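Local coordinates for protein L-Ala-D/L-Glu Epimerase (Escherichia coli, PDB 1JPD) that is an epimerase of the enolase superfamily, pairing a capping N-terminal domain with a TIM-barrel-like C-terminal domain, at residues A[123-128]-A[148-153]; A[176-181]-A[199-204]. All blocks are in the same frame, centred on the assembly; numbering follows the deposited sequence.

Interaction 1 (A[123-128]-A[148-153])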
loop_
_atom_site.group_PDB
_atom_site.type_symbol
_atom_site.label_atom_id
_atom_site.label_comp_id
_atom_site.label_asym_id
_atom_site.label_seq_id
_atom_site.Cartn_x
_atom_site.Cartn_y
_atom_site.Cartn_z
ATOM N N ILE A 123 8.876 0.824 -11.011
ATOM C CA ILE A 123 9.485 1.918 -10.253
ATOM C C ILE A 123 8.787 2.013 -8.901
ATOM O O ILE A 123 7.567 2.186 -8.834
ATOM C CB ILE A 123 9.337 3.292 -10.980
ATOM C CG1 ILE A 123 10.144 3.292 -12.283
ATOM C CG2 ILE A 123 9.808 4.430 -10.062
ATOM C CD1 ILE A 123 10.084 4.604 -13.056
ATOM N N THR A 124 9.564 1.892 -7.830
ATOM C CA THR A 124 9.015 1.964 -6.486
ATOM C C THR A 124 9.586 3.159 -5.741
ATOM O O THR A 124 10.742 3.521 -5.914
ATOM C CB THR A 124 9.296 0.667 -5.685
ATOM O OG1 THR A 124 10.707 0.494 -5.498
ATOM C CG2 THR A 124 8.746 -0.531 -6.434
ATOM N N ALA A 125 8.755 3.771 -4.912
ATOM C CA ALA A 125 9.161 4.939 -4.160
ATOM C C ALA A 125 10.213 4.643 -3.104
ATOM O O ALA A 125 10.055 3.738 -2.289
ATOM C CB ALA A 125 7.950 5.564 -3.511
ATOM N N GLN A 126 11.296 5.409 -3.133
ATOM C CA GLN A 126 12.351 5.262 -2.151
ATOM C C GLN A 126 12.106 6.317 -1.097
ATOM O O GLN A 126 11.872 7.485 -1.416
ATOM C CB GLN A 126 13.719 5.475 -2.780
ATOM C CG GLN A 126 14.287 4.214 -3.354
ATOM C CD GLN A 126 14.607 3.171 -2.291
ATOM O OE1 GLN A 126 14.536 1.974 -2.556
ATOM N NE2 GLN A 126 14.980 3.620 -1.093
ATOM N N THR A 127 12.150 5.910 0.163
ATOM C CA THR A 127 11.910 6.845 1.235
ATOM C C THR A 127 13.119 7.706 1.565
ATOM O O THR A 127 14.238 7.215 1.660
ATOM C CB THR A 127 11.476 6.123 2.530
ATOM O OG1 THR A 127 10.207 5.497 2.326
ATOM C CG2 THR A 127 11.368 7.116 3.687
ATOM N N VAL A 128 12.870 9.002 1.713
ATOM C CA VAL A 128 13.882 9.953 2.120
ATOM C C VAL A 128 13.303 10.342 3.471
ATOM O O VAL A 128 12.313 11.069 3.553
ATOM C CB VAL A 128 13.928 11.197 1.221
ATOM C CG1 VAL A 128 14.915 12.200 1.794
ATOM C CG2 VAL A 128 14.334 10.809 -0.192
ATOM N N ALA A 148 17.146 5.295 -7.915
ATOM C CA ALA A 148 15.768 5.643 -7.581
ATOM C C ALA A 148 15.278 6.875 -8.329
ATOM O O ALA A 148 15.746 7.983 -8.087
ATOM C CB ALA A 148 15.637 5.857 -6.087
ATOM N N LYS A 149 14.327 6.679 -9.235
ATOM C CA LYS A 149 13.775 7.788 -10.008
ATOM C C LYS A 149 12.626 8.472 -9.274
ATOM O O LYS A 149 12.368 9.658 -9.476
ATOM C CB LYS A 149 13.301 7.290 -11.375
ATOM C CG LYS A 149 14.443 6.901 -12.306
ATOM C CD LYS A 149 13.948 6.205 -13.568
ATOM C CE LYS A 149 15.122 5.794 -14.445
ATOM N NZ LYS A 149 16.182 5.075 -13.670
ATOM N N LEU A 150 11.944 7.717 -8.418
ATOM C CA LEU A 150 10.820 8.235 -7.644
ATOM C C LEU A 150 11.209 8.254 -6.174
ATOM O O LEU A 150 11.498 7.214 -5.596
ATOM C CB LEU A 150 9.592 7.343 -7.841
ATOM C CG LEU A 150 8.339 7.694 -7.038
ATOM C CD1 LEU A 150 7.891 9.108 -7.370
ATOM C CD2 LEU A 150 7.239 6.708 -7.359
ATOM N N LEU A 151 11.229 9.442 -5.581
ATOM C CA LEU A 151 11.577 9.602 -4.176
ATOM C C LEU A 151 10.350 10.020 -3.374
ATOM O O LEU A 151 9.619 10.930 -3.775
ATOM C CB LEU A 151 12.656 10.675 -4.005
ATOM C CG LEU A 151 14.005 10.479 -4.693
ATOM C CD1 LEU A 151 14.920 11.661 -4.391
ATOM C CD2 LEU A 151 14.632 9.179 -4.209
ATOM N N LYS A 152 10.114 9.353 -2.247
ATOM C CA LYS A 152 8.991 9.716 -1.390
ATOM C C LYS A 152 9.590 10.463 -0.215
ATOM O O LYS A 152 10.242 9.862 0.639
ATOM C CB LYS A 152 8.240 8.480 -0.892
ATOM C CG LYS A 152 7.028 8.819 -0.029
ATOM C CD LYS A 152 6.225 7.582 0.352
ATOM C CE LYS A 152 6.997 6.660 1.282
ATOM N NZ LYS A 152 6.240 5.414 1.571
ATOM N N VAL A 153 9.392 11.776 -0.179
ATOM C CA VAL A 153 9.943 12.581 0.904
ATOM C C VAL A 153 8.996 12.609 2.085
ATOM O O VAL A 153 7.844 13.033 1.953
ATOM C CB VAL A 153 10.208 14.031 0.448
ATOM C CG1 VAL A 153 10.763 14.839 1.601
ATOM C CG2 VAL A 153 11.187 14.040 -0.715
#
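Q126, T127 and V128 pair in parallel with L151, K152 and V153, joining the first two strands of the C-terminal barrel edge to edge. Three backbone hydrogen bonds close the seam: Q126 N donates to L150 O (3.1 Å), K152 N to Q126 O (2.7 Å) and V128 N to K152 O (3.0 Å). The axes of 126-128 and 150-153 are turned 39° against each other, and the side chains alternate between the two faces. T127 and K152 lie side by side on one of them, pointing the same way, with T127 OG1 against K152 CE (3.6 Å). K152 starts out with CG anti to the backbone N (chi1 -178°); a bend at chi3 (67°) turns CE, and the terminal NZ forms a salt bridge with D300. At the root of this lysine, A125 CB rests on K152 CB (3.9 Å). Helix 133-145 connects the strands, completing a beta-alpha-beta crossover of the TIM-barrel type, and it covers the other face, where V128 and V153 touch M136 and L151 reaches A140 and L143. On that face V128 CG2 meets L151 CB (4.2 Å). Q126 lays CG on A148 CB (3.5 Å), just before the second strand, then bends at chi2 and carries OE1 to the backbone N of G320. I123, at the exposed end, sets CG2 against L150 CB (3.7 Å).

Interaction 2 (A[176-181]-A[199-204])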
loop_
_atom_site.group_PDB
_atom_site.type_symbol
_atom_site.label_atom_id
_atom_site.label_comp_id
_atom_site.label_asym_id
_atom_site.label_seq_id
_atom_site.Cartn_x
_atom_site.Cartn_y
_atom_site.Cartn_z
ATOM N N LEU A 176 9.429 13.658 -7.390
ATOM C CA LEU A 176 9.219 13.712 -5.945
ATOM C C LEU A 176 7.760 13.679 -5.500
ATOM O O LEU A 176 6.913 14.355 -6.083
ATOM C CB LEU A 176 9.849 14.987 -5.368
ATOM C CG LEU A 176 11.300 15.336 -5.675
ATOM C CD1 LEU A 176 11.614 16.707 -5.106
ATOM C CD2 LEU A 176 12.221 14.289 -5.077
ATOM N N ILE A 177 7.472 12.882 -4.469
ATOM C CA ILE A 177 6.136 12.838 -3.883
ATOM C C ILE A 177 6.366 13.040 -2.388
ATOM O O ILE A 177 7.391 12.621 -1.854
ATOM C CB ILE A 177 5.390 11.517 -4.176
ATOM C CG1 ILE A 177 6.150 10.315 -3.624
ATOM C CG2 ILE A 177 5.192 11.365 -5.684
ATOM C CD1 ILE A 177 5.420 9.000 -3.876
ATOM N N VAL A 178 5.442 13.725 -1.723
ATOM C CA VAL A 178 5.578 14.015 -0.299
ATOM C C VAL A 178 4.520 13.352 0.569
ATOM O O VAL A 178 3.323 13.456 0.295
ATOM C CB VAL A 178 5.514 15.543 -0.035
ATOM C CG1 VAL A 178 5.228 15.817 1.437
ATOM C CG2 VAL A 178 6.820 16.197 -0.441
ATOM N N ASP A 179 4.974 12.669 1.618
ATOM C CA ASP A 179 4.069 12.021 2.556
ATOM C C ASP A 179 4.122 12.842 3.838
ATOM O O ASP A 179 5.046 12.701 4.636
ATOM C CB ASP A 179 4.512 10.581 2.840
ATOM C CG ASP A 179 3.457 9.783 3.608
ATOM O OD1 ASP A 179 2.400 10.361 3.938
ATOM O OD2 ASP A 179 3.677 8.578 3.878
ATOM N N ALA A 180 3.144 13.721 4.022
ATOM C CA ALA A 180 3.103 14.554 5.218
ATOM C C ALA A 180 2.523 13.751 6.378
ATOM O O ALA A 180 2.469 14.218 7.519
ATOM C CB ALA A 180 2.274 15.813 4.959
ATOM N N ASN A 181 2.067 12.544 6.058
ATOM C CA ASN A 181 1.535 11.608 7.043
ATOM C C ASN A 181 0.664 12.207 8.173
ATOM O O ASN A 181 0.943 12.008 9.357
ATOM C CB ASN A 181 2.723 10.846 7.647
ATOM C CG ASN A 181 2.304 9.598 8.401
ATOM O OD1 ASN A 181 2.868 9.293 9.458
ATOM N ND2 ASN A 181 1.322 8.856 7.856
ATOM N N LEU A 199 8.221 23.670 -6.784
ATOM C CA LEU A 199 9.359 22.753 -6.856
ATOM C C LEU A 199 9.095 21.526 -7.721
ATOM O O LEU A 199 9.913 20.592 -7.780
ATOM C CB LEU A 199 9.759 22.316 -5.445
ATOM C CG LEU A 199 10.225 23.471 -4.551
ATOM C CD1 LEU A 199 10.603 22.963 -3.167
ATOM C CD2 LEU A 199 11.416 24.158 -5.209
ATOM N N GLY A 200 7.947 21.526 -8.389
ATOM C CA GLY A 200 7.596 20.419 -9.257
ATOM C C GLY A 200 7.220 19.128 -8.551
ATOM O O GLY A 200 7.333 18.056 -9.146
ATOM N N VAL A 201 6.781 19.214 -7.295
ATOM C CA VAL A 201 6.382 18.017 -6.562
ATOM C C VAL A 201 5.175 17.414 -7.277
ATOM O O VAL A 201 4.154 18.075 -7.451
ATOM C CB VAL A 201 6.005 18.346 -5.099
ATOM C CG1 VAL A 201 5.462 17.100 -4.410
ATOM C CG2 VAL A 201 7.225 18.874 -4.355
ATOM N N ALA A 202 5.300 16.160 -7.691
ATOM C CA ALA A 202 4.229 15.480 -8.409
ATOM C C ALA A 202 2.971 15.226 -7.589
ATOM O O ALA A 202 1.861 15.267 -8.127
ATOM C CB ALA A 202 4.744 14.161 -8.973
ATOM N N MET A 203 3.131 14.963 -6.293
ATOM C CA MET A 203 1.975 14.676 -5.455
ATOM C C MET A 203 2.233 14.830 -3.955
ATOM O O MET A 203 3.337 14.590 -3.479
ATOM C CB MET A 203 1.485 13.260 -5.776
ATOM C CG MET A 203 0.367 12.736 -4.901
ATOM S SD MET A 203 0.986 12.058 -3.334
ATOM C CE MET A 203 1.462 10.372 -3.850
ATOM N N LEU A 204 1.201 15.255 -3.230
ATOM C CA LEU A 204 1.254 15.433 -1.781
ATOM C C LEU A 204 0.286 14.419 -1.164
ATOM O O LEU A 204 -0.897 14.380 -1.516
ATOM C CB LEU A 204 0.824 16.847 -1.399
ATOM C CG LEU A 204 0.578 17.078 0.096
ATOM C CD1 LEU A 204 1.881 16.894 0.889
ATOM C CD2 LEU A 204 0.016 18.478 0.292
HETATM O O HOH W 1 8.569 15.685 -9.355
#
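L176, I177 and V178 run beside V201 to L204, which enter the next strand from the end of helix 189-198. G200 has positive phi and is the C-prime residue of the Schellman motif that ends this helix, with V201 N bonded back to L196 O. A water bridges the turn to the neighbouring strand, donating to G200 O (2.7 Å) and accepting from L176 N (3.0 Å). V201 places CG1 against L176 O (3.5 Å) and also touches V178 CG2; its side chain lies among M164, L196 and L223. At A202 the backbone N donates to L176 O (2.9 Å), coming nearly along the C=O axis although the bond is bent at the hydrogen (138°), while the methyl of A202 borders the same carbonyl and I177 CG2. M203 accepts at its O from V178 N (2.9 Å), a straighter bond, and the same oxygen is approached by the CA of I177 in a CA-H...O contact. The thioether chain of M203 folds at chi2 and again at chi3 (-83°), which brings CE back over I177 CB (4.1 Å) and close to I177 CD1. L204 turns to the other face: its CD1 meets V178 CG1 (3.6 Å) and, further on, A180 CB (4.2 Å), while C193 and L196 of helix 189-198 and W184 also touch the leucine. Parallel neighbours linked by helix 189-198, with apolar side chains between strand and helix, make this a beta-alpha-beta unit of the TIM-barrel-like domain of the enolase superfamily.

In the fold
Interactions 1 and 2 are two strand pairs of one barrel sheet, separated by the seam between strands 150-154 and 175-179, where V153 N and O probably bond to I177 O and D179 N, K152 CA packs on I177 CG1, and L151 CB on L176 CD2. Their centres lie 11 Å apart. Interaction 1 is partly buried, with exposed I123 and K149 at one end and polar side chains reaching D300 and G320. Interaction 2 is buried and the side chains that meet across it are apolar; a water enters at the helix end. Three backbone bonds join the segments of interaction 1, two those of interaction 2.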